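Local atomic coordinates of iron-sulfur cluster assembly scaffold protein NifU (Fervidobacterium islandicum, PDB entry 6A6F), a protein that probably serves as a zinc-binding SufU-type scaffold or sulfur-transfer protein in the assembly of iron-sulfur clusters by the SUF system. Residues G32-C37 with V121-L126; C37-T42 with H60-S65; D50-V55 with E74-K79. One frame throughout, in Å; residues are numbered along the deposited sequence.

Interaction 1. Residues G32-C37 with V121-L126. With ZN (zinc ion), chain G.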
ATOM      1  N   GLY A  32       3.176  14.096  -6.894  1.00 25.30           N
ATOM      2  CA  GLY A  32       2.973  14.713  -5.599  1.00 24.26           C
ATOM      3  C   GLY A  32       3.448  13.761  -4.554  1.00 25.22           C
ATOM      4  O   GLY A  32       3.450  12.554  -4.808  1.00 22.89           O
ATOM      5  N   LYS A  33       3.848  14.291  -3.390  1.00 25.80           N
ATOM      6  CA  LYS A  33       4.372  13.466  -2.270  1.00 29.58           C
ATOM      7  C   LYS A  33       3.876  13.980  -0.925  1.00 26.19           C
ATOM      8  O   LYS A  33       3.674  15.161  -0.772  1.00 23.92           O
ATOM      9  CB  LYS A  33       5.907  13.553  -2.188  1.00 33.07           C
ATOM     10  CG  LYS A  33       6.715  13.156  -3.404  1.00 38.88           C
ATOM     11  CD  LYS A  33       8.093  13.847  -3.356  1.00 41.16           C
ATOM     12  CE  LYS A  33       8.927  13.544  -4.597  1.00 44.87           C
ATOM     13  NZ  LYS A  33       9.232  12.087  -4.606  1.00 48.74           N
ATOM     14  N   ASN A  34       3.708  13.082   0.041  1.00 26.72           N
ATOM     15  CA  ASN A  34       3.348  13.456   1.429  1.00 29.05           C
ATOM     16  C   ASN A  34       4.449  12.825   2.250  1.00 28.91           C
ATOM     17  O   ASN A  34       4.344  11.665   2.675  1.00 29.57           O
ATOM     18  CB  ASN A  34       1.966  12.888   1.825  1.00 28.62           C
ATOM     19  CG  ASN A  34       1.668  13.000   3.327  1.00 31.15           C
ATOM     20  OD1 ASN A  34       2.047  13.972   3.974  1.00 31.09           O
ATOM     21  ND2 ASN A  34       0.940  12.020   3.866  1.00 31.07           N
ATOM     22  N   LEU A  35       5.539  13.566   2.416  1.00 31.97           N
ATOM     23  CA  LEU A  35       6.747  13.036   3.071  1.00 30.32           C
ATOM     24  C   LEU A  35       6.557  12.655   4.537  1.00 34.43           C
ATOM     25  O   LEU A  35       7.230  11.716   5.014  1.00 32.89           O
ATOM     26  CB  LEU A  35       7.915  14.020   2.922  1.00 32.29           C
ATOM     27  CG  LEU A  35       8.276  14.316   1.472  1.00 31.43           C
ATOM     28  CD1 LEU A  35       9.258  15.454   1.373  1.00 34.29           C
ATOM     29  CD2 LEU A  35       8.876  13.082   0.805  1.00 34.52           C
ATOM     30  N   SER A  36       5.636  13.323   5.256  1.00 35.94           N
ATOM     31  CA  SER A  36       5.416  12.955   6.658  1.00 37.24           C
ATOM     32  C   SER A  36       4.965  11.517   6.813  1.00 38.54           C
ATOM     33  O   SER A  36       5.153  10.979   7.894  1.00 42.91           O
ATOM     34  CB  SER A  36       4.450  13.917   7.370  1.00 45.33           C
ATOM     35  OG  SER A  36       3.131  13.915   6.816  1.00 48.03           O
ATOM     36  N   CYS A  37       4.390  10.904   5.749  1.00 31.56           N
ATOM     37  CA  CYS A  37       3.952   9.501   5.741  1.00 29.83           C
ATOM     38  C   CYS A  37       4.768   8.591   4.797  1.00 30.92           C
ATOM     39  O   CYS A  37       4.936   7.404   5.086  1.00 29.26           O
ATOM     40  CB  CYS A  37       2.419   9.377   5.401  1.00 28.52           C
ATOM     41  SG  CYS A  37       1.731   7.690   5.438  1.00 28.65           S
ATOM     42  N   VAL A 121      -4.962  13.425   7.374  1.00 24.88           N
ATOM     43  CA  VAL A 121      -5.568  14.388   6.503  1.00 26.33           C
ATOM     44  C   VAL A 121      -4.703  14.670   5.285  1.00 25.83           C
ATOM     45  O   VAL A 121      -5.209  14.884   4.196  1.00 27.67           O
ATOM     46  CB  VAL A 121      -5.854  15.705   7.257  1.00 27.79           C
ATOM     47  CG1 VAL A 121      -6.197  16.834   6.293  1.00 28.57           C
ATOM     48  CG2 VAL A 121      -7.012  15.501   8.208  1.00 29.04           C
ATOM     49  N   LYS A 122      -3.400  14.663   5.460  1.00 26.41           N
ATOM     50  CA  LYS A 122      -2.484  14.841   4.350  1.00 26.25           C
ATOM     51  C   LYS A 122      -2.472  13.694   3.352  1.00 24.15           C
ATOM     52  O   LYS A 122      -2.212  13.932   2.192  1.00 22.52           O
ATOM     53  CB  LYS A 122      -1.060  15.029   4.868  1.00 30.43           C
ATOM     54  CG  LYS A 122      -0.805  16.455   5.327  1.00 35.64           C
ATOM     55  CD  LYS A 122      -0.820  16.603   6.837  1.00 41.42           C
ATOM     56  CE  LYS A 122       0.359  17.460   7.283  1.00 41.76           C
ATOM     57  NZ  LYS A 122       1.560  16.763   6.773  1.00 42.95           N
ATOM     58  N   CYS A 123      -2.694  12.472   3.839  1.00 22.69           N
ATOM     59  CA  CYS A 123      -2.830  11.279   3.035  1.00 21.97           C
ATOM     60  C   CYS A 123      -4.089  11.357   2.159  1.00 20.95           C
ATOM     61  O   CYS A 123      -4.015  11.153   0.972  1.00 17.83           O
ATOM     62  CB  CYS A 123      -2.851  10.017   3.922  1.00 22.65           C
ATOM     63  SG  CYS A 123      -1.484   9.955   5.139  1.00 26.08           S
ATOM     64  N   PHE A 124      -5.233  11.661   2.768  1.00 21.82           N
ATOM     65  CA  PHE A 124      -6.435  11.916   2.035  1.00 20.04           C
ATOM     66  C   PHE A 124      -6.298  13.001   0.962  1.00 21.19           C
ATOM     67  O   PHE A 124      -6.790  12.840  -0.176  1.00 23.52           O
ATOM     68  CB  PHE A 124      -7.549  12.366   2.962  1.00 20.56           C
ATOM     69  CG  PHE A 124      -8.772  12.768   2.234  1.00 20.80           C
ATOM     70  CD1 PHE A 124      -9.526  11.831   1.555  1.00 21.78           C
ATOM     71  CD2 PHE A 124      -9.158  14.083   2.181  1.00 23.07           C
ATOM     72  CE1 PHE A 124     -10.687  12.201   0.865  1.00 21.40           C
ATOM     73  CE2 PHE A 124     -10.293  14.471   1.476  1.00 22.89           C
ATOM     74  CZ  PHE A 124     -11.061  13.525   0.815  1.00 21.88           C
ATOM     75  N   LEU A 125      -5.670  14.110   1.327  1.00 20.18           N
ATOM     76  CA  LEU A 125      -5.569  15.248   0.446  1.00 20.82           C
ATOM     77  C   LEU A 125      -4.516  15.156  -0.634  1.00 18.75           C
ATOM     78  O   LEU A 125      -4.583  15.939  -1.572  1.00 18.38           O
ATOM     79  CB  LEU A 125      -5.364  16.549   1.222  1.00 22.31           C
ATOM     80  CG  LEU A 125      -6.614  17.076   1.925  1.00 25.55           C
ATOM     81  CD1 LEU A 125      -6.229  18.317   2.708  1.00 27.76           C
ATOM     82  CD2 LEU A 125      -7.742  17.380   0.949  1.00 25.27           C
ATOM     83  N   LEU A 126      -3.553  14.237  -0.514  1.00 17.78           N
ATOM     84  CA  LEU A 126      -2.470  14.158  -1.463  1.00 19.22           C
ATOM     85  C   LEU A 126      -2.951  14.098  -2.947  1.00 18.50           C
ATOM     86  O   LEU A 126      -2.555  14.936  -3.751  1.00 19.40           O
ATOM     87  CB  LEU A 126      -1.545  12.968  -1.150  1.00 20.66           C
ATOM     88  CG  LEU A 126      -0.437  12.737  -2.192  1.00 19.83           C
ATOM     89  CD1 LEU A 126       0.446  13.966  -2.261  1.00 21.83           C
ATOM     90  CD2 LEU A 126       0.372  11.508  -1.876  1.00 20.73           C
TER
HETATM   91 ZN    ZN G 205      -0.258   8.231   4.147  1.00 25.34          ZN
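The end of L126 packs against the backbone of G32, its methyl CD1 coming to 3.8 Å from G32 C; on this alpha-carbon a side chain would point at the helix, and the same methyl would sit tight against its first carbon. At K33 the side chain turns away from helix 118-135 and only backbone is touched, K33 N standing 3.6 Å from L126 CD1. The next residue of this edge strand, N34, reaches into the interface with CG anti to its own backbone N (chi1 168°). Its two amide ends do different work: N34 OD1 rests 3.4 Å from K122 CB, where the two side chains cross at about a right angle, and N34 ND2 lies 3.4 Å from C123 SG while donating a hydrogen bond to D39 OD2. S36, in the loop past the strand, meets the tip of K122, and K122 NZ gives S36 OG a weak hydrogen bond of 3.3 Å; the lysine chain bends repeatedly on its way there. C37 closes the segment at the metal. C37 SG binds zinc at 2.4 Å and C123 SG binds it at 2.3 Å, so one ion ties the loop after the strand to the helix, with D39 and C62 completing the site. Three cysteines and an aspartate around zinc are the set of ligands known from SufU-type members of this family. Lodged between the helix and D39 OD2, and lying beside C123 SG, the N34 amide is a second-shell group that probably positions the aspartate ligand.

Interaction 2. Residues C37-T42 with H60-S65. With ZN (zinc ion), chain G.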
ATOM      1  N   CYS A  37       4.390  10.904   5.749  1.00 31.56           N
ATOM      2  CA  CYS A  37       3.952   9.501   5.741  1.00 29.83           C
ATOM      3  C   CYS A  37       4.768   8.591   4.797  1.00 30.92           C
ATOM      4  O   CYS A  37       4.936   7.404   5.086  1.00 29.26           O
ATOM      5  CB  CYS A  37       2.419   9.377   5.401  1.00 28.52           C
ATOM      6  SG  CYS A  37       1.731   7.690   5.438  1.00 28.65           S
ATOM      7  N   GLY A  38       5.252   9.137   3.673  1.00 29.37           N
ATOM      8  CA  GLY A  38       5.946   8.356   2.643  1.00 28.52           C
ATOM      9  C   GLY A  38       5.096   8.041   1.396  1.00 28.89           C
ATOM     10  O   GLY A  38       5.438   7.138   0.610  1.00 28.06           O
ATOM     11  N   ASP A  39       4.010   8.792   1.206  1.00 25.84           N
ATOM     12  CA  ASP A  39       3.068   8.573   0.098  1.00 24.79           C
ATOM     13  C   ASP A  39       3.548   9.289  -1.164  1.00 23.06           C
ATOM     14  O   ASP A  39       4.020  10.426  -1.090  1.00 23.06           O
ATOM     15  CB  ASP A  39       1.669   9.092   0.464  1.00 23.31           C
ATOM     16  CG  ASP A  39       1.135   8.471   1.722  1.00 21.62           C
ATOM     17  OD1 ASP A  39       1.324   7.257   1.900  1.00 22.86           O
ATOM     18  OD2 ASP A  39       0.505   9.190   2.505  1.00 23.61           O
ATOM     19  N   GLU A  40       3.438   8.608  -2.298  1.00 24.27           N
ATOM     20  CA  GLU A  40       3.796   9.192  -3.615  1.00 27.57           C
ATOM     21  C   GLU A  40       2.677   8.918  -4.576  1.00 24.60           C
ATOM     22  O   GLU A  40       2.140   7.844  -4.570  1.00 24.50           O
ATOM     23  CB  GLU A  40       5.041   8.548  -4.183  1.00 29.51           C
ATOM     24  CG  GLU A  40       6.291   8.964  -3.411  1.00 38.32           C
ATOM     25  CD  GLU A  40       7.556   8.322  -3.969  1.00 44.07           C
ATOM     26  OE1 GLU A  40       8.641   8.678  -3.459  1.00 47.15           O
ATOM     27  OE2 GLU A  40       7.460   7.488  -4.923  1.00 42.39           O
ATOM     28  N   VAL A  41       2.332   9.891  -5.388  1.00 22.34           N
ATOM     29  CA  VAL A  41       1.400   9.639  -6.468  1.00 24.18           C
ATOM     30  C   VAL A  41       1.802  10.417  -7.733  1.00 24.14           C
ATOM     31  O   VAL A  41       2.184  11.588  -7.640  1.00 24.61           O
ATOM     32  CB  VAL A  41      -0.021   9.982  -6.032  1.00 24.53           C
ATOM     33  CG1 VAL A  41      -0.213  11.485  -5.842  1.00 26.54           C
ATOM     34  CG2 VAL A  41      -1.029   9.434  -7.029  1.00 26.49           C
ATOM     35  N   THR A  42       1.741   9.754  -8.882  1.00 20.44           N
ATOM     36  CA  THR A  42       1.875  10.437 -10.173  1.00 20.74           C
ATOM     37  C   THR A  42       0.567  10.283 -10.914  1.00 20.70           C
ATOM     38  O   THR A  42       0.118   9.171 -11.142  1.00 20.80           O
ATOM     39  CB  THR A  42       2.992   9.818 -11.009  1.00 20.72           C
ATOM     40  OG1 THR A  42       4.199  10.020 -10.302  1.00 23.36           O
ATOM     41  CG2 THR A  42       3.123  10.481 -12.395  1.00 21.37           C
ATOM     42  N   HIS A  60       2.865   4.682  -4.980  1.00 19.58           N
ATOM     43  CA  HIS A  60       2.160   3.947  -3.969  1.00 18.81           C
ATOM     44  C   HIS A  60       2.269   4.680  -2.674  1.00 18.80           C
ATOM     45  O   HIS A  60       3.055   5.613  -2.512  1.00 18.82           O
ATOM     46  CB  HIS A  60       2.696   2.517  -3.851  1.00 20.09           C
ATOM     47  CG  HIS A  60       4.039   2.435  -3.205  1.00 19.70           C
ATOM     48  ND1 HIS A  60       5.197   2.757  -3.878  1.00 20.53           N
ATOM     49  CD2 HIS A  60       4.412   2.127  -1.936  1.00 20.90           C
ATOM     50  CE1 HIS A  60       6.226   2.616  -3.068  1.00 19.80           C
ATOM     51  NE2 HIS A  60       5.783   2.238  -1.880  1.00 21.36           N
ATOM     52  N   GLY A  61       1.475   4.228  -1.727  1.00 20.08           N
ATOM     53  CA  GLY A  61       1.423   4.857  -0.426  1.00 19.01           C
ATOM     54  C   GLY A  61       0.536   4.080   0.536  1.00 19.13           C
ATOM     55  O   GLY A  61       0.135   2.953   0.277  1.00 17.37           O
ATOM     56  N   CYS A  62       0.203   4.711   1.652  1.00 21.13           N
ATOM     57  CA  CYS A  62      -0.714   4.119   2.597  1.00 21.38           C
ATOM     58  C   CYS A  62      -2.139   3.812   2.006  1.00 21.82           C
ATOM     59  O   CYS A  62      -2.504   4.220   0.871  1.00 18.93           O
ATOM     60  CB  CYS A  62      -0.797   5.021   3.817  1.00 24.30           C
ATOM     61  SG  CYS A  62      -1.781   6.526   3.696  1.00 25.27           S
ATOM     62  N   ALA A  63      -2.936   3.106   2.785  1.00 19.19           N
ATOM     63  CA  ALA A  63      -4.270   2.777   2.382  1.00 19.18           C
ATOM     64  C   ALA A  63      -5.198   3.987   2.204  1.00 20.21           C
ATOM     65  O   ALA A  63      -6.084   3.963   1.341  1.00 20.99           O
ATOM     66  CB  ALA A  63      -4.874   1.767   3.369  1.00 19.24           C
ATOM     67  N   ILE A  64      -5.009   5.014   3.002  1.00 18.78           N
ATOM     68  CA  ILE A  64      -5.808   6.199   2.940  1.00 19.60           C
ATOM     69  C   ILE A  64      -5.483   7.014   1.679  1.00 20.31           C
ATOM     70  O   ILE A  64      -6.432   7.440   0.976  1.00 17.42           O
ATOM     71  CB  ILE A  64      -5.647   7.058   4.202  1.00 21.20           C
ATOM     72  CG1 ILE A  64      -6.263   6.357   5.424  1.00 22.86           C
ATOM     73  CG2 ILE A  64      -6.318   8.404   4.019  1.00 20.96           C
ATOM     74  CD1 ILE A  64      -5.987   7.098   6.729  1.00 24.71           C
ATOM     75  N   SER A  65      -4.188   7.227   1.388  1.00 17.89           N
ATOM     76  CA  SER A  65      -3.789   7.922   0.160  1.00 20.13           C
ATOM     77  C   SER A  65      -4.195   7.162  -1.121  1.00 18.82           C
ATOM     78  O   SER A  65      -4.664   7.792  -2.062  1.00 18.99           O
ATOM     79  CB  SER A  65      -2.273   8.246   0.104  1.00 21.31           C
ATOM     80  OG  SER A  65      -1.510   7.027  -0.003  1.00 23.49           O
TER
HETATM   81 ZN    ZN G 205      -0.258   8.231   4.147  1.00 25.34          ZN
HETATM   82  O   HOH W   1       5.784   5.996  -1.552  1.00 30.19           O
HETATM   83  O   HOH W   2      -0.063   7.292  -2.542  1.00 37.08           O
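The start of strand 39-48 runs against the loop that leads into helix 63-76, D39 CA coming within 4.1 Å of G61 CA, and one backbone hydrogen bond joins them, E40 N to H60 O at 3.0 Å. G38 and D39 form a G1 beta bulge opposite N34, and D39, at the bulge, carries its carboxylate into the zinc site of this NifU-like domain. D39 uses its two oxygens separately. D39 OD2 binds zinc at 2.0 Å, whereas D39 OD1 takes the amide of C62 N at 2.8 Å in a nearly straight bond (171°). That amide approaches on the syn side, well out of the carboxylate plane. The carboxylate is thus gripped at both oxygens, which should fix its rotation, and the residue that donates to it is itself a zinc ligand. D39 OD1 also lies over G61, where a side chain would clash with it. C62 is the N-cap of helix 63-76: its SG lies between the backbone N and the carbonyl carbon (chi1 77°), a position in which C62 SG is held both by the metal, at 2.3 Å, and by the N-H of S65 N, at 3.4 Å. The H60 side chain sets off away from the strand, and its ring meets the rings of H20 and H60 of the second subunit; it also comes within about 2 Å of a bound nickel ion. Two waters bridge the segments: one donates to G38 O and H60 O, the other donates to E40 O and sits 2.9 Å from S65 OG.

Interaction 3. Residues D50-V55 with E74-K79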
ATOM      1  N   ASP A  50     -12.250  20.595 -22.104  1.00 33.16           N
ATOM      2  CA  ASP A  50     -12.350  20.732 -20.655  1.00 32.35           C
ATOM      3  C   ASP A  50     -12.795  19.454 -19.988  1.00 28.07           C
ATOM      4  O   ASP A  50     -12.823  19.402 -18.767  1.00 26.76           O
ATOM      5  CB  ASP A  50     -13.292  21.847 -20.255  1.00 38.29           C
ATOM      6  CG  ASP A  50     -12.727  23.197 -20.571  1.00 49.87           C
ATOM      7  OD1 ASP A  50     -12.187  23.355 -21.698  1.00 58.94           O
ATOM      8  OD2 ASP A  50     -12.811  24.100 -19.704  1.00 60.22           O
ATOM      9  N   LYS A  51     -13.185  18.453 -20.769  1.00 26.21           N
ATOM     10  CA  LYS A  51     -13.649  17.199 -20.184  1.00 28.59           C
ATOM     11  C   LYS A  51     -12.435  16.300 -19.824  1.00 26.16           C
ATOM     12  O   LYS A  51     -11.502  16.171 -20.599  1.00 22.72           O
ATOM     13  CB  LYS A  51     -14.627  16.485 -21.111  1.00 32.86           C
ATOM     14  CG  LYS A  51     -15.130  15.169 -20.550  1.00 41.23           C
ATOM     15  CD  LYS A  51     -16.320  14.612 -21.317  1.00 46.16           C
ATOM     16  CE  LYS A  51     -16.446  13.118 -21.087  1.00 53.72           C
ATOM     17  NZ  LYS A  51     -17.058  12.435 -22.259  1.00 60.97           N
ATOM     18  N   ILE A  52     -12.493  15.672 -18.654  1.00 24.73           N
ATOM     19  CA  ILE A  52     -11.452  14.716 -18.209  1.00 22.76           C
ATOM     20  C   ILE A  52     -11.914  13.372 -18.761  1.00 22.53           C
ATOM     21  O   ILE A  52     -12.918  12.849 -18.345  1.00 21.39           O
ATOM     22  CB  ILE A  52     -11.348  14.632 -16.660  1.00 22.38           C
ATOM     23  CG1 ILE A  52     -10.915  15.972 -16.055  1.00 22.20           C
ATOM     24  CG2 ILE A  52     -10.356  13.533 -16.229  1.00 22.89           C
ATOM     25  CD1 ILE A  52     -11.184  16.091 -14.583  1.00 22.80           C
ATOM     26  N   VAL A  53     -11.166  12.840 -19.709  1.00 22.58           N
ATOM     27  CA  VAL A  53     -11.527  11.608 -20.387  1.00 25.23           C
ATOM     28  C   VAL A  53     -10.939  10.360 -19.706  1.00 20.99           C
ATOM     29  O   VAL A  53     -11.577   9.336 -19.649  1.00 19.45           O
ATOM     30  CB  VAL A  53     -11.006  11.642 -21.840  1.00 28.41           C
ATOM     31  CG1 VAL A  53     -11.312  10.340 -22.541  1.00 31.00           C
ATOM     32  CG2 VAL A  53     -11.640  12.788 -22.590  1.00 31.60           C
ATOM     33  N   ASP A  54      -9.699  10.453 -19.258  1.00 22.14           N
ATOM     34  CA  ASP A  54      -9.058   9.350 -18.532  1.00 22.11           C
ATOM     35  C   ASP A  54      -8.081   9.847 -17.504  1.00 19.78           C
ATOM     36  O   ASP A  54      -7.447  10.883 -17.695  1.00 20.23           O
ATOM     37  CB  ASP A  54      -8.360   8.395 -19.504  1.00 22.20           C
ATOM     38  CG  ASP A  54      -8.148   6.988 -18.910  1.00 26.05           C
ATOM     39  OD1 ASP A  54      -8.392   6.728 -17.680  1.00 26.89           O
ATOM     40  OD2 ASP A  54      -7.729   6.124 -19.694  1.00 29.44           O
ATOM     41  N   VAL A  55      -7.970   9.107 -16.405  1.00 16.53           N
ATOM     42  CA  VAL A  55      -7.011   9.378 -15.382  1.00 16.67           C
ATOM     43  C   VAL A  55      -6.464   8.002 -14.864  1.00 16.23           C
ATOM     44  O   VAL A  55      -7.210   7.095 -14.596  1.00 15.06           O
ATOM     45  CB  VAL A  55      -7.612  10.182 -14.215  1.00 16.71           C
ATOM     46  CG1 VAL A  55      -6.518  10.685 -13.320  1.00 18.63           C
ATOM     47  CG2 VAL A  55      -8.407  11.394 -14.696  1.00 17.91           C
ATOM     48  N   GLU A  74     -12.333   7.762  -9.879  1.00 17.66           N
ATOM     49  CA  GLU A  74     -13.643   7.222 -10.234  1.00 18.78           C
ATOM     50  C   GLU A  74     -14.673   8.356 -10.330  1.00 19.61           C
ATOM     51  O   GLU A  74     -15.596   8.317 -11.147  1.00 16.80           O
ATOM     52  CB  GLU A  74     -14.044   6.189  -9.186  1.00 20.45           C
ATOM     53  CG  GLU A  74     -15.428   5.635  -9.306  1.00 25.74           C
ATOM     54  CD  GLU A  74     -15.773   4.817  -8.067  1.00 32.99           C
ATOM     55  OE1 GLU A  74     -16.226   5.436  -7.061  1.00 39.21           O
ATOM     56  OE2 GLU A  74     -15.539   3.588  -8.104  1.00 36.31           O
ATOM     57  N   GLN A  75     -14.551   9.349  -9.465  1.00 18.32           N
ATOM     58  CA  GLN A  75     -15.532  10.403  -9.449  1.00 20.37           C
ATOM     59  C   GLN A  75     -15.249  11.500 -10.502  1.00 20.70           C
ATOM     60  O   GLN A  75     -16.191  12.146 -10.943  1.00 23.66           O
ATOM     61  CB  GLN A  75     -15.665  10.996  -8.051  1.00 21.40           C
ATOM     62  CG  GLN A  75     -16.254  10.027  -7.027  1.00 23.12           C
ATOM     63  CD  GLN A  75     -17.627   9.529  -7.447  1.00 26.46           C
ATOM     64  OE1 GLN A  75     -17.864   8.327  -7.587  1.00 31.78           O
ATOM     65  NE2 GLN A  75     -18.495  10.449  -7.749  1.00 24.41           N
ATOM     66  N   ILE A  76     -13.995  11.738 -10.879  1.00 18.33           N
ATOM     67  CA  ILE A  76     -13.713  12.851 -11.781  1.00 17.28           C
ATOM     68  C   ILE A  76     -13.721  12.520 -13.245  1.00 19.75           C
ATOM     69  O   ILE A  76     -13.816  13.439 -14.069  1.00 16.32           O
ATOM     70  CB  ILE A  76     -12.434  13.629 -11.477  1.00 17.68           C
ATOM     71  CG1 ILE A  76     -11.149  12.794 -11.678  1.00 17.30           C
ATOM     72  CG2 ILE A  76     -12.506  14.244 -10.091  1.00 18.88           C
ATOM     73  CD1 ILE A  76      -9.864  13.499 -11.249  1.00 17.83           C
ATOM     74  N   ILE A  77     -13.596  11.226 -13.591  1.00 20.83           N
ATOM     75  CA  ILE A  77     -13.602  10.848 -14.985  1.00 22.97           C
ATOM     76  C   ILE A  77     -14.944  11.228 -15.577  1.00 22.48           C
ATOM     77  O   ILE A  77     -15.969  10.870 -15.047  1.00 19.54           O
ATOM     78  CB  ILE A  77     -13.286   9.355 -15.199  1.00 22.21           C
ATOM     79  CG1 ILE A  77     -11.782   9.149 -15.025  1.00 23.46           C
ATOM     80  CG2 ILE A  77     -13.640   8.893 -16.600  1.00 22.96           C
ATOM     81  CD1 ILE A  77     -11.358   7.700 -15.159  1.00 23.51           C
ATOM     82  N   GLY A  78     -14.900  11.909 -16.711  1.00 24.69           N
ATOM     83  CA  GLY A  78     -16.108  12.353 -17.400  1.00 27.07           C
ATOM     84  C   GLY A  78     -16.605  13.714 -16.946  1.00 27.85           C
ATOM     85  O   GLY A  78     -17.551  14.255 -17.516  1.00 32.21           O
ATOM     86  N   LYS A  79     -16.028  14.276 -15.901  1.00 26.83           N
ATOM     87  CA  LYS A  79     -16.418  15.623 -15.482  1.00 26.93           C
ATOM     88  C   LYS A  79     -15.540  16.636 -16.206  1.00 24.96           C
ATOM     89  O   LYS A  79     -14.515  16.273 -16.807  1.00 22.03           O
ATOM     90  CB  LYS A  79     -16.210  15.766 -13.980  1.00 29.67           C
ATOM     91  CG  LYS A  79     -16.927  14.728 -13.101  1.00 33.31           C
ATOM     92  CD  LYS A  79     -18.391  15.048 -12.862  1.00 35.60           C
ATOM     93  CE  LYS A  79     -18.964  14.317 -11.639  1.00 38.10           C
ATOM     94  NZ  LYS A  79     -19.001  12.847 -11.889  1.00 41.05           N
TER
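A beta turn at the C-terminal end of helix 63-76 docks on the start of edge strand 51-58, its backbone pairing with I52. I52 N donates to K79 O at 2.8 Å, nearly straight at 172°, and G78 N returns a bond of 2.7 Å to I52 O. Both polar backbone atoms of I52 are therefore taken up by the turn, while V53 and D54, next along the strand, bond to L46. The turn itself is type II, running from I76 to K79 and closed by K79 N bonding to I76 O; G78 occupies the position whose positive phi would jam a side chain against the preceding carbonyl. Alongside it the K51 chain stretches out over the glycine, K51 CE touching G78 CA at 3.8 Å. K79 folds back along the turn, and its ammonium donates to Q75 O at the end of the helix.

In the sheet of this NifU-like domain, V53 and D54 form a classic beta bulge opposite L46. On either side of the bulge in sequence, I52 and V55 point toward the helix end and turn. I52 CD1 lies 4.2 Å from I76 CB, and A84 of helix 81-95 packs on both isoleucines. I77 takes the strand's flank: its CG1 lies anti to the carbonyl carbon (chi1 -77°), and the chain slides past V55 in the opposite direction, I77 CG1 coming 4.1 Å from V55 CG2. Beyond, I77 CD1 reaches V55 N and lies 4.0 Å from D54 OD1; D54 OD1 accepts a weak bond from V55 N. I77 CG2 rests 3.7 Å from V53 O. An alanine here would probably open a gap beside V55 and leave the bulged strand without this apolar cover.

Interactions 1 and 2 form one zinc site: their centres are 7 Å apart, they share C37, and between them they supply all four ligands of the ion. Neighbouring strands 28-34 and 39-48 join them further, with probable hydrogen bonds from G32 N to V41 O (2.8 Å) and N34 N to D39 O (2.9 Å). Interaction 3 stands away from the metal, its centre about 21 Å from that of interaction 2 and 22 Å from that of interaction 1, on the opposite side of the chain's centre. Helix 63-76 connects the two regions: C62, the N-cap at its start, binds the zinc in interaction 2, and its far end docks on strand 51-58 in interaction 3.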